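Local atomic coordinates of translation initiation factor eif-2b-like protein (Chaetomium thermophilum, PDB entry 4ZEO), a protein that probably acts in translation initiation as the delta subunit of eIF2B, the ten-subunit complex that exchanges GDP for GTP on eIF2. Residues 157-162 with 183-188. Residues are numbered along the deposited sequence; the frame is centred on the assembly and turned at random.
Sequences PAVLAV and LAFRKV
The methyl of A184 sits among three residues of the facing helix: its CB lies 4.0 Å from A158 CB, 3.9 Å from V159 CG2 and 4.0 Å from V162 CG2. Because the two alanines meet with nothing larger than a methyl, the backbones come close, with A158 CA and A184 CA 5.1 Å apart and the axes of the two segments approaching to 8.4 Å, nearly antiparallel at 163°. V159 CG1 is anti to the backbone N (chi1 168°), which leaves CG2 anti to the carbonyl carbon; this methyl reaches V188 CG2 at 3.7 Å and approaches the F185 ring at its edge, near the ring plane, 4.1 Å from CD1. On the exposed flank the aliphatic part of K187 closes the contact, CD resting 3.7 Å from A158 CB before chi4 (-79°) turns NZ aside. The side-chain contacts are apolar, and A184 CB also packs against the A158 carbonyl. In the second shell, V159, F185 and V188 also touch helix 200-219, while R186 forms a salt bridge with D258 of helix 246-277. Helices 157-168 and 174-191 form an antiparallel pair within the N-terminal helical region, which precedes the parallel sheet whose first strand in the chain is 285-289.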
ATOM      1  N   PRO A 157      23.896   0.878  -5.996  1.00 53.96           N
ATOM      2  CA  PRO A 157      23.864   0.004  -4.814  1.00 55.12           C
ATOM      3  C   PRO A 157      22.615   0.163  -3.929  1.00 55.63           C
ATOM      4  O   PRO A 157      22.156  -0.828  -3.363  1.00 58.07           O
ATOM      5  CB  PRO A 157      25.149   0.397  -4.056  1.00 57.38           C
ATOM      6  CG  PRO A 157      25.528   1.737  -4.597  1.00 57.76           C
ATOM      7  CD  PRO A 157      25.143   1.663  -6.044  1.00 56.21           C
ATOM      8  N   ALA A 158      22.063   1.367  -3.821  1.00 52.65           N
ATOM      9  CA  ALA A 158      20.857   1.559  -3.030  1.00 48.70           C
ATOM     10  C   ALA A 158      19.702   0.745  -3.610  1.00 47.14           C
ATOM     11  O   ALA A 158      18.925   0.138  -2.870  1.00 48.87           O
ATOM     12  CB  ALA A 158      20.499   3.031  -2.956  1.00 44.64           C
ATOM     13  N   VAL A 159      19.597   0.741  -4.934  1.00 45.10           N
ATOM     14  CA  VAL A 159      18.558  -0.012  -5.633  1.00 43.69           C
ATOM     15  C   VAL A 159      18.770  -1.526  -5.491  1.00 46.20           C
ATOM     16  O   VAL A 159      17.833  -2.286  -5.287  1.00 46.89           O
ATOM     17  CB  VAL A 159      18.499   0.412  -7.150  1.00 36.69           C
ATOM     18  CG1 VAL A 159      17.619  -0.552  -7.990  1.00 31.79           C
ATOM     19  CG2 VAL A 159      18.029   1.882  -7.268  1.00 32.64           C
ATOM     20  N   LEU A 160      20.022  -1.942  -5.546  1.00 48.52           N
ATOM     21  CA  LEU A 160      20.388  -3.334  -5.410  1.00 49.59           C
ATOM     22  C   LEU A 160      19.913  -3.911  -4.056  1.00 52.73           C
ATOM     23  O   LEU A 160      19.307  -4.984  -3.997  1.00 53.68           O
ATOM     24  CB  LEU A 160      21.898  -3.444  -5.520  1.00 51.45           C
ATOM     25  CG  LEU A 160      22.469  -4.822  -5.774  1.00 54.63           C
ATOM     26  CD1 LEU A 160      22.191  -5.179  -7.232  1.00 53.39           C
ATOM     27  CD2 LEU A 160      23.956  -4.870  -5.435  1.00 58.06           C
ATOM     28  N   ALA A 161      20.158  -3.160  -2.984  1.00 53.02           N
ATOM     29  CA  ALA A 161      19.755  -3.554  -1.642  1.00 54.63           C
ATOM     30  C   ALA A 161      18.235  -3.625  -1.526  1.00 54.18           C
ATOM     31  O   ALA A 161      17.704  -4.577  -0.961  1.00 56.20           O
ATOM     32  CB  ALA A 161      20.322  -2.600  -0.612  1.00 55.84           C
ATOM     33  N   VAL A 162      17.532  -2.629  -2.057  1.00 50.76           N
ATOM     34  CA  VAL A 162      16.071  -2.644  -1.991  1.00 48.05           C
ATOM     35  C   VAL A 162      15.459  -3.822  -2.757  1.00 47.79           C
ATOM     36  O   VAL A 162      14.545  -4.473  -2.258  1.00 48.15           O
ATOM     37  CB  VAL A 162      15.471  -1.318  -2.505  1.00 45.36           C
ATOM     38  CG1 VAL A 162      13.991  -1.462  -2.819  1.00 43.94           C
ATOM     39  CG2 VAL A 162      15.714  -0.215  -1.498  1.00 45.28           C
ATOM     40  N   LEU A 183      13.092   6.172  -2.085  1.00 41.48           N
ATOM     41  CA  LEU A 183      14.303   6.576  -1.380  1.00 43.98           C
ATOM     42  C   LEU A 183      15.579   6.122  -2.093  1.00 44.14           C
ATOM     43  O   LEU A 183      16.559   6.856  -2.126  1.00 50.09           O
ATOM     44  CB  LEU A 183      14.301   6.040   0.047  1.00 46.28           C
ATOM     45  CG  LEU A 183      13.292   6.672   1.000  1.00 46.79           C
ATOM     46  CD1 LEU A 183      13.336   5.962   2.339  1.00 47.88           C
ATOM     47  CD2 LEU A 183      13.533   8.168   1.150  1.00 48.14           C
ATOM     48  N   ALA A 184      15.577   4.921  -2.654  1.00 39.60           N
ATOM     49  CA  ALA A 184      16.735   4.460  -3.409  1.00 40.03           C
ATOM     50  C   ALA A 184      16.923   5.326  -4.654  1.00 41.99           C
ATOM     51  O   ALA A 184      18.057   5.727  -4.993  1.00 42.66           O
ATOM     52  CB  ALA A 184      16.591   2.996  -3.789  1.00 38.40           C
ATOM     53  N   PHE A 185      15.811   5.611  -5.328  1.00 40.77           N
ATOM     54  CA  PHE A 185      15.822   6.485  -6.506  1.00 41.72           C
ATOM     55  C   PHE A 185      16.332   7.886  -6.129  1.00 45.41           C
ATOM     56  O   PHE A 185      16.987   8.578  -6.906  1.00 47.44           O
ATOM     57  CB  PHE A 185      14.424   6.615  -7.119  1.00 39.00           C
ATOM     58  CG  PHE A 185      13.999   5.426  -7.920  1.00 37.68           C
ATOM     59  CD1 PHE A 185      14.849   4.339  -8.098  1.00 38.49           C
ATOM     60  CD2 PHE A 185      12.770   5.421  -8.568  1.00 36.37           C
ATOM     61  CE1 PHE A 185      14.450   3.250  -8.876  1.00 37.38           C
ATOM     62  CE2 PHE A 185      12.376   4.332  -9.351  1.00 34.87           C
ATOM     63  CZ  PHE A 185      13.211   3.256  -9.499  1.00 34.95           C
ATOM     64  N   ARG A 186      16.003   8.306  -4.921  1.00 46.11           N
ATOM     65  CA  ARG A 186      16.444   9.587  -4.445  1.00 49.95           C
ATOM     66  C   ARG A 186      17.978   9.616  -4.434  1.00 52.88           C
ATOM     67  O   ARG A 186      18.607  10.585  -4.876  1.00 54.22           O
ATOM     68  CB  ARG A 186      15.850   9.847  -3.065  1.00 52.42           C
ATOM     69  CG  ARG A 186      15.755  11.294  -2.697  1.00 56.40           C
ATOM     70  CD  ARG A 186      15.307  11.475  -1.269  1.00 57.32           C
ATOM     71  NE  ARG A 186      15.185  12.886  -0.955  1.00 59.37           N
ATOM     72  CZ  ARG A 186      16.221  13.628  -0.585  1.00 63.09           C
ATOM     73  NH1 ARG A 186      17.422  13.068  -0.495  1.00 63.13           N
ATOM     74  NH2 ARG A 186      16.063  14.915  -0.302  1.00 67.57           N
ATOM     75  N   LYS A 187      18.568   8.525  -3.957  1.00 53.96           N
ATOM     76  CA  LYS A 187      20.014   8.386  -3.905  1.00 56.14           C
ATOM     77  C   LYS A 187      20.619   8.314  -5.324  1.00 53.72           C
ATOM     78  O   LYS A 187      21.685   8.868  -5.590  1.00 56.86           O
ATOM     79  CB  LYS A 187      20.374   7.140  -3.101  1.00 57.97           C
ATOM     80  CG  LYS A 187      20.244   7.298  -1.601  1.00 61.88           C
ATOM     81  CD  LYS A 187      20.721   6.045  -0.894  1.00 64.92           C
ATOM     82  CE  LYS A 187      20.282   5.975   0.565  1.00 68.64           C
ATOM     83  NZ  LYS A 187      21.104   6.815   1.486  1.00 76.05           N
ATOM     84  N   VAL A 188      19.916   7.649  -6.237  1.00 48.94           N
ATOM     85  CA  VAL A 188      20.357   7.530  -7.628  1.00 46.04           C
ATOM     86  C   VAL A 188      20.487   8.913  -8.268  1.00 49.31           C
ATOM     87  O   VAL A 188      21.490   9.211  -8.915  1.00 51.75           O
ATOM     88  CB  VAL A 188      19.384   6.657  -8.445  1.00 41.56           C
ATOM     89  CG1 VAL A 188      19.711   6.706  -9.926  1.00 41.36           C
ATOM     90  CG2 VAL A 188      19.391   5.236  -7.931  1.00 38.91           C
TER